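Local coordinates for ancylostoma secreted protein 1 (Necator americanus, PDB 3NT8) that is a secreted two-CAP-domain hookworm protein, probably associated with the transition of infective larvae to parasitism, at residues R238-F241 and L242-N246; R249-A253 and R254-P258; Y336-G339 and P340-L344. One frame throughout, in Å; residues are numbered along the deposited sequence.

Interaction 1. Residues R238-F241 and L242-N246; sequences RDTF and LSVHN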
loop_
_atom_site.group_PDB
_atom_site.type_symbol
_atom_site.label_atom_id
_atom_site.label_comp_id
_atom_site.label_asym_id
_atom_site.label_seq_id
_atom_site.Cartn_x
_atom_site.Cartn_y
_atom_site.Cartn_z
ATOM N N ARG A 238 -1.595 -1.996 -14.768
ATOM C CA ARG A 238 -2.774 -2.731 -15.189
ATOM C C ARG A 238 -2.792 -4.070 -14.491
ATOM O O ARG A 238 -3.806 -4.453 -13.889
ATOM C CB ARG A 238 -2.807 -2.928 -16.705
ATOM C CG ARG A 238 -2.867 -1.616 -17.534
ATOM C CD ARG A 238 -2.908 -1.828 -19.061
ATOM N NE ARG A 238 -3.139 -0.555 -19.741
ATOM C CZ ARG A 238 -2.251 0.083 -20.501
ATOM N NH1 ARG A 238 -1.050 -0.441 -20.721
ATOM N NH2 ARG A 238 -2.563 1.250 -21.047
ATOM N N ASP A 239 -1.689 -4.811 -14.598
ATOM C CA ASP A 239 -1.610 -6.157 -13.993
ATOM C C ASP A 239 -1.699 -6.121 -12.459
ATOM O O ASP A 239 -2.158 -7.065 -11.847
ATOM C CB ASP A 239 -0.340 -6.873 -14.390
ATOM C CG ASP A 239 -0.229 -7.110 -15.879
ATOM O OD1 ASP A 239 -1.272 -7.332 -16.561
ATOM O OD2 ASP A 239 0.929 -7.107 -16.360
ATOM N N THR A 240 -1.228 -5.051 -11.841
ATOM C CA THR A 240 -1.448 -4.909 -10.446
ATOM C C THR A 240 -2.942 -4.857 -10.089
ATOM O O THR A 240 -3.427 -5.681 -9.300
ATOM C CB THR A 240 -0.681 -3.742 -9.883
ATOM O OG1 THR A 240 0.700 -3.953 -10.170
ATOM C CG2 THR A 240 -0.824 -3.707 -8.388
ATOM N N PHE A 241 -3.681 -3.915 -10.666
ATOM C CA PHE A 241 -5.127 -3.839 -10.409
ATOM C C PHE A 241 -5.820 -5.143 -10.693
ATOM O O PHE A 241 -6.673 -5.551 -9.894
ATOM C CB PHE A 241 -5.813 -2.742 -11.224
ATOM C CG PHE A 241 -5.651 -1.335 -10.657
ATOM C CD1 PHE A 241 -6.265 -0.975 -9.466
ATOM C CD2 PHE A 241 -4.953 -0.357 -11.365
ATOM C CE1 PHE A 241 -6.151 0.338 -8.933
ATOM C CE2 PHE A 241 -4.826 0.950 -10.850
ATOM C CZ PHE A 241 -5.433 1.290 -9.657
ATOM N N LEU A 242 -5.475 -5.785 -11.822
ATOM C CA LEU A 242 -6.209 -6.912 -12.326
ATOM C C LEU A 242 -5.986 -8.123 -11.445
ATOM O O LEU A 242 -6.958 -8.804 -11.108
ATOM C CB LEU A 242 -5.906 -7.176 -13.810
ATOM C CG LEU A 242 -6.672 -8.283 -14.534
ATOM C CD1 LEU A 242 -8.138 -7.964 -14.658
ATOM C CD2 LEU A 242 -6.067 -8.611 -15.936
ATOM N N SER A 243 -4.724 -8.377 -11.072
ATOM C CA SER A 243 -4.360 -9.497 -10.218
ATOM C C SER A 243 -4.889 -9.304 -8.800
ATOM O O SER A 243 -5.401 -10.259 -8.229
ATOM C CB SER A 243 -2.853 -9.716 -10.155
ATOM O OG SER A 243 -2.240 -8.551 -9.614
ATOM N N VAL A 244 -4.739 -8.100 -8.234
ATOM C CA VAL A 244 -5.286 -7.831 -6.897
ATOM C C VAL A 244 -6.810 -7.990 -6.867
ATOM O O VAL A 244 -7.358 -8.577 -5.938
ATOM C CB VAL A 244 -4.844 -6.479 -6.305
ATOM C CG1 VAL A 244 -5.498 -6.275 -4.913
ATOM C CG2 VAL A 244 -3.312 -6.420 -6.154
ATOM N N HIS A 245 -7.497 -7.525 -7.899
ATOM C CA HIS A 245 -8.945 -7.779 -8.004
ATOM C C HIS A 245 -9.301 -9.225 -8.040
ATOM O O HIS A 245 -10.110 -9.702 -7.212
ATOM C CB HIS A 245 -9.604 -7.041 -9.155
ATOM C CG HIS A 245 -9.887 -5.594 -8.830
ATOM N ND1 HIS A 245 -8.884 -4.668 -8.572
ATOM C CD2 HIS A 245 -11.058 -4.919 -8.715
ATOM C CE1 HIS A 245 -9.428 -3.493 -8.314
ATOM N NE2 HIS A 245 -10.745 -3.621 -8.379
ATOM N N ASN A 246 -8.714 -9.928 -8.990
ATOM C CA ASN A 246 -9.023 -11.329 -9.198
ATOM C C ASN A 246 -8.696 -12.241 -8.067
ATOM O O ASN A 246 -9.439 -13.171 -7.847
ATOM C CB ASN A 246 -8.448 -11.864 -10.516
ATOM C CG ASN A 246 -9.377 -11.578 -11.706
ATOM O OD1 ASN A 246 -10.565 -11.699 -11.552
ATOM N ND2 ASN A 246 -8.829 -11.209 -12.887
#
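The imidazole of His245 and the ring of Phe241 lie one helical turn apart and meet obliquely, His245 CE1 standing 4.2 Å from Phe241 CD1. At the edge of the imidazole sits Phe241 O, which takes a hydrogen bond from His245 ND1 at 2.7 Å, somewhat bent and 25° out of the ring plane. Because His245 CG lies anti to its carbonyl carbon (chi1 -80°), the ring folds back along the helix and ND1 reaches that oxygen. His245 N binds Phe241 O too, from the other face of the carbonyl plane. Ser243 repeats the pattern: with OG set between its backbone N and carbonyl carbon (chi1 61°), the hydroxyl donates to Asp239 O at 2.7 Å, in the carbonyl plane, while Ser243 N comes to the same oxygen from above it. Between these two pairs, Val244 CG2 lies 4.3 Å from Thr240 CG2. Phe241 is pressed onto strand 369-376 and helix 318-330, so this flank of helix 235-253 belongs to the helix-sheet core of the second CAP domain. Donation by ND1 fixes the imidazole's rotation, NE2 being hydrogen-bonded to Tyr387 OH; two carbonyls of the helix thus each hold a side-chain donor besides their backbone N-H.

Interaction 2. Residues R249-A253 and R254-P258; sequences RSSVA and RGLEP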
loop_
_atom_site.group_PDB
_atom_site.type_symbol
_atom_site.label_atom_id
_atom_site.label_comp_id
_atom_site.label_asym_id
_atom_site.label_seq_id
_atom_site.Cartn_x
_atom_site.Cartn_y
_atom_site.Cartn_z
ATOM N N ARG A 249 -11.377 -11.726 -5.549
ATOM C CA ARG A 249 -12.606 -12.396 -5.981
ATOM C C ARG A 249 -12.466 -13.927 -5.873
ATOM O O ARG A 249 -13.451 -14.621 -5.592
ATOM C CB ARG A 249 -12.913 -12.031 -7.420
ATOM C CG ARG A 249 -13.493 -10.647 -7.552
ATOM C CD ARG A 249 -13.467 -10.129 -8.958
ATOM N NE ARG A 249 -14.538 -10.701 -9.746
ATOM C CZ ARG A 249 -15.769 -10.216 -9.790
ATOM N NH1 ARG A 249 -16.099 -9.119 -9.065
ATOM N NH2 ARG A 249 -16.686 -10.821 -10.518
ATOM N N SER A 250 -11.257 -14.444 -6.147
ATOM C CA SER A 250 -11.008 -15.879 -5.986
ATOM C C SER A 250 -11.158 -16.323 -4.528
ATOM O O SER A 250 -11.821 -17.344 -4.215
ATOM C CB SER A 250 -9.627 -16.263 -6.517
ATOM O OG SER A 250 -9.378 -17.635 -6.275
ATOM N N SER A 251 -10.531 -15.544 -3.640
ATOM C CA SER A 251 -10.596 -15.779 -2.238
ATOM C C SER A 251 -12.008 -15.736 -1.704
ATOM O O SER A 251 -12.397 -16.618 -0.927
ATOM C CB SER A 251 -9.713 -14.833 -1.473
ATOM O OG SER A 251 -9.649 -15.310 -0.131
ATOM N N VAL A 252 -12.763 -14.706 -2.094
ATOM C CA VAL A 252 -14.125 -14.550 -1.608
ATOM C C VAL A 252 -15.062 -15.624 -2.130
ATOM O O VAL A 252 -15.952 -16.036 -1.386
ATOM C CB VAL A 252 -14.683 -13.109 -1.850
ATOM C CG1 VAL A 252 -15.382 -13.006 -3.147
ATOM C CG2 VAL A 252 -15.581 -12.659 -0.750
ATOM N N ALA A 253 -14.884 -16.084 -3.368
ATOM C CA ALA A 253 -15.748 -17.102 -3.896
ATOM C C ALA A 253 -15.572 -18.437 -3.176
ATOM O O ALA A 253 -16.483 -19.219 -3.147
ATOM C CB ALA A 253 -15.554 -17.281 -5.364
ATOM N N ARG A 254 -14.408 -18.681 -2.617
ATOM C CA ARG A 254 -14.078 -19.960 -2.012
ATOM C C ARG A 254 -14.306 -19.954 -0.514
ATOM O O ARG A 254 -13.960 -20.893 0.150
ATOM C CB ARG A 254 -12.643 -20.369 -2.349
ATOM C CG ARG A 254 -12.547 -21.006 -3.751
ATOM C CD ARG A 254 -11.124 -21.228 -4.106
ATOM N NE ARG A 254 -10.310 -20.020 -4.228
ATOM C CZ ARG A 254 -9.224 -19.785 -3.481
ATOM N NH1 ARG A 254 -8.825 -20.680 -2.579
ATOM N NH2 ARG A 254 -8.476 -18.698 -3.685
ATOM N N GLY A 255 -14.907 -18.882 -0.009
ATOM C CA GLY A 255 -15.320 -18.805 1.405
ATOM C C GLY A 255 -14.186 -18.447 2.320
ATOM O O GLY A 255 -14.154 -18.901 3.480
ATOM N N LEU A 256 -13.186 -17.726 1.789
ATOM C CA LEU A 256 -11.980 -17.521 2.613
ATOM C C LEU A 256 -11.861 -16.140 3.239
ATOM O O LEU A 256 -11.007 -15.942 4.107
ATOM C CB LEU A 256 -10.712 -17.917 1.840
ATOM C CG LEU A 256 -10.708 -19.389 1.430
ATOM C CD1 LEU A 256 -9.481 -19.546 0.487
ATOM C CD2 LEU A 256 -10.605 -20.421 2.581
ATOM N N GLU A 257 -12.745 -15.201 2.852
ATOM C CA GLU A 257 -12.563 -13.806 3.238
ATOM C C GLU A 257 -13.326 -13.517 4.571
ATOM O O GLU A 257 -14.503 -13.776 4.665
ATOM C CB GLU A 257 -12.912 -12.822 2.115
ATOM C CG GLU A 257 -11.966 -12.799 0.940
ATOM C CD GLU A 257 -10.662 -12.142 1.271
ATOM O OE1 GLU A 257 -10.662 -11.093 1.930
ATOM O OE2 GLU A 257 -9.636 -12.722 0.897
ATOM N N PRO A 258 -12.663 -12.951 5.596
ATOM C CA PRO A 258 -13.384 -12.645 6.845
ATOM C C PRO A 258 -14.418 -11.523 6.752
ATOM O O PRO A 258 -14.239 -10.560 6.005
ATOM C CB PRO A 258 -12.271 -12.293 7.817
ATOM C CG PRO A 258 -11.072 -12.071 6.983
ATOM C CD PRO A 258 -11.217 -12.817 5.743
HETATM O O HOH W 1 -15.382 -15.473 1.580
#
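Arg254 bends back over the last turn of the helix and grips Ser250: Arg254 NH2 donates to Ser250 OG at 2.9 Å, the hydroxyl lying at the guanidinium edge, 15° out of its plane. The bend at chi3 (-64°) returns the head group to the helix, where NE makes a weak bond to Ser250 O. Glu418 O fixes the same corner from a distant part of the chain, hydrogen-bonded to both Ser250 OG and Arg254 NE. Next to this grip the helix ends in a Schellman motif: Leu256 N bonds Ser251 O at 3.0 Å, Gly255 N reaches Val252 O weakly at 3.3 Å, and Gly255, at the C-prime position, supplies the positive phi. Beyond it the chain turns across the helix end, and Glu257 crosses Val252 at about a right angle, Glu257 CG 3.9 Å from Val252 CB. A water within this packed part links Val252 O (3.1 Å) to Glu257 N (2.9 Å). Ser251 OG donates to the anti lone pair of Glu257 OE2 at 2.8 Å, and Trp330 NE1 holds OE1, so both oxygens of this buried carboxylate have a donor. The solvent side belongs to Leu256, an exposed residue whose CB rests 3.4 Å from Ser251 OG.

Interaction 3. Residues Y336-G339 and P340-L344; sequences YGVG and PSNVL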
loop_
_atom_site.group_PDB
_atom_site.type_symbol
_atom_site.label_atom_id
_atom_site.label_comp_id
_atom_site.label_asym_id
_atom_site.label_seq_id
_atom_site.Cartn_x
_atom_site.Cartn_y
_atom_site.Cartn_z
ATOM N N TYR A 336 -16.298 -3.365 8.249
ATOM C CA TYR A 336 -17.663 -2.991 8.505
ATOM C C TYR A 336 -18.649 -4.128 8.359
ATOM O O TYR A 336 -19.502 -4.289 9.197
ATOM C CB TYR A 336 -18.072 -1.790 7.608
ATOM C CG TYR A 336 -17.107 -0.587 7.677
ATOM C CD1 TYR A 336 -16.898 0.112 8.869
ATOM C CD2 TYR A 336 -16.444 -0.134 6.544
ATOM C CE1 TYR A 336 -16.015 1.250 8.937
ATOM C CE2 TYR A 336 -15.567 1.014 6.586
ATOM C CZ TYR A 336 -15.363 1.690 7.800
ATOM O OH TYR A 336 -14.524 2.809 7.895
ATOM N N GLY A 337 -18.537 -4.886 7.278
ATOM C CA GLY A 337 -19.231 -6.132 7.137
ATOM C C GLY A 337 -20.419 -6.049 6.201
ATOM O O GLY A 337 -20.944 -4.976 5.958
ATOM N N VAL A 338 -20.852 -7.212 5.728
ATOM C CA VAL A 338 -22.036 -7.368 4.881
ATOM C C VAL A 338 -23.090 -8.301 5.538
ATOM O O VAL A 338 -24.276 -7.967 5.590
ATOM C CB VAL A 338 -21.676 -7.911 3.495
ATOM C CG1 VAL A 338 -22.935 -8.329 2.752
ATOM C CG2 VAL A 338 -20.909 -6.822 2.667
ATOM N N GLY A 339 -22.656 -9.473 5.993
ATOM C CA GLY A 339 -23.546 -10.448 6.628
ATOM C C GLY A 339 -23.820 -11.630 5.681
ATOM O O GLY A 339 -23.450 -11.560 4.531
ATOM N N PRO A 340 -24.439 -12.716 6.180
ATOM C CA PRO A 340 -24.642 -13.946 5.448
ATOM C C PRO A 340 -25.696 -13.842 4.330
ATOM O O PRO A 340 -25.675 -14.650 3.416
ATOM C CB PRO A 340 -25.118 -14.938 6.566
ATOM C CG PRO A 340 -25.662 -14.050 7.631
ATOM C CD PRO A 340 -24.757 -12.892 7.613
ATOM N N SER A 341 -26.632 -12.903 4.400
ATOM C CA SER A 341 -27.609 -12.741 3.279
ATOM C C SER A 341 -26.870 -12.191 2.047
ATOM O O SER A 341 -27.333 -12.370 0.892
ATOM C CB SER A 341 -28.781 -11.766 3.629
ATOM O OG SER A 341 -28.350 -10.419 3.790
ATOM N N ASN A 342 -25.715 -11.555 2.266
ATOM C CA ASN A 342 -24.954 -10.983 1.141
ATOM C C ASN A 342 -25.664 -9.891 0.321
ATOM O O ASN A 342 -25.265 -9.571 -0.788
ATOM C CB ASN A 342 -24.442 -12.099 0.250
ATOM C CG ASN A 342 -23.158 -11.752 -0.459
ATOM O OD1 ASN A 342 -22.332 -11.006 0.046
ATOM N ND2 ASN A 342 -22.995 -12.294 -1.645
ATOM N N VAL A 343 -26.703 -9.284 0.876
ATOM C CA VAL A 343 -27.479 -8.299 0.144
ATOM C C VAL A 343 -26.979 -6.864 0.453
ATOM O O VAL A 343 -26.807 -6.485 1.621
ATOM C CB VAL A 343 -28.985 -8.371 0.495
ATOM C CG1 VAL A 343 -29.776 -7.410 -0.413
ATOM C CG2 VAL A 343 -29.541 -9.794 0.348
ATOM N N LEU A 344 -26.817 -6.063 -0.592
ATOM C CA LEU A 344 -26.510 -4.685 -0.434
ATOM C C LEU A 344 -27.771 -3.876 -0.156
ATOM O O LEU A 344 -28.500 -3.502 -1.107
ATOM C CB LEU A 344 -25.742 -4.151 -1.671
ATOM C CG LEU A 344 -25.403 -2.663 -1.677
ATOM C CD1 LEU A 344 -24.390 -2.283 -0.582
ATOM C CD2 LEU A 344 -24.866 -2.180 -3.010
HETATM O O HOH W 2 -26.208 -8.314 4.100
#
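Van der Waals contact between Val338 and Asn342 carries the side-chain part of this turn. Val338 points toward the returning chain, and its CG1, anti to the backbone N (chi1 168°), lies 3.7 Å from Asn342 CA and 3.9 Å from Asn342 OD1. The two side chains meet at a slant, CG1 touching the CA and the amide oxygen of Asn342, and Ile398 packs against both. Asn342 ND2 has a weak hydrogen bond to Tyr399 O. The direct hydrogen bond across the turn is a backbone one: Asn342 N to Gly339 O, 3.2 Å, with the donor well above the carbonyl plane (53° out of it). Water completes the polar contacts. A single molecule donates to both Val338 O (2.5 Å) and Val343 O (3.1 Å) and accepts from Ser341 OG (3.0 Å), tying both limbs and the outer corner together. On the incoming limb, Asp259 receives the backbone N-H groups of Val338 and Gly339, one on each carboxylate oxygen. Gly339 has a phi of 106°, at which a side chain would run into the preceding carbonyl. Gly339 to Asn342 form a type I beta turn, with Pro340 and Ser341 at its corner, in the loop joining helices 332-335 and 346-349 of the second CAP domain.

Along the chain the three contacts come in series, none nested in or crossing another. Interaction 1 closes turns within helix 235-253 while that helix lies against helix 318-330 and strand 369-376. Interaction 2 ends the same helix and sends the chain into the loop toward strand 275-276; its centre is about 16 Å from that of interaction 1. Interaction 3 comes much later, closing a tight turn between helices 332-335 and 346-349, with its nearest atoms about 7 Å from interaction 2. Asp259, directly after 254-258, reaches the 336-339 limb, and Tyr399 lies against Val252 and bonds Asn342 weakly, so outside residues join the helix end to the later loop.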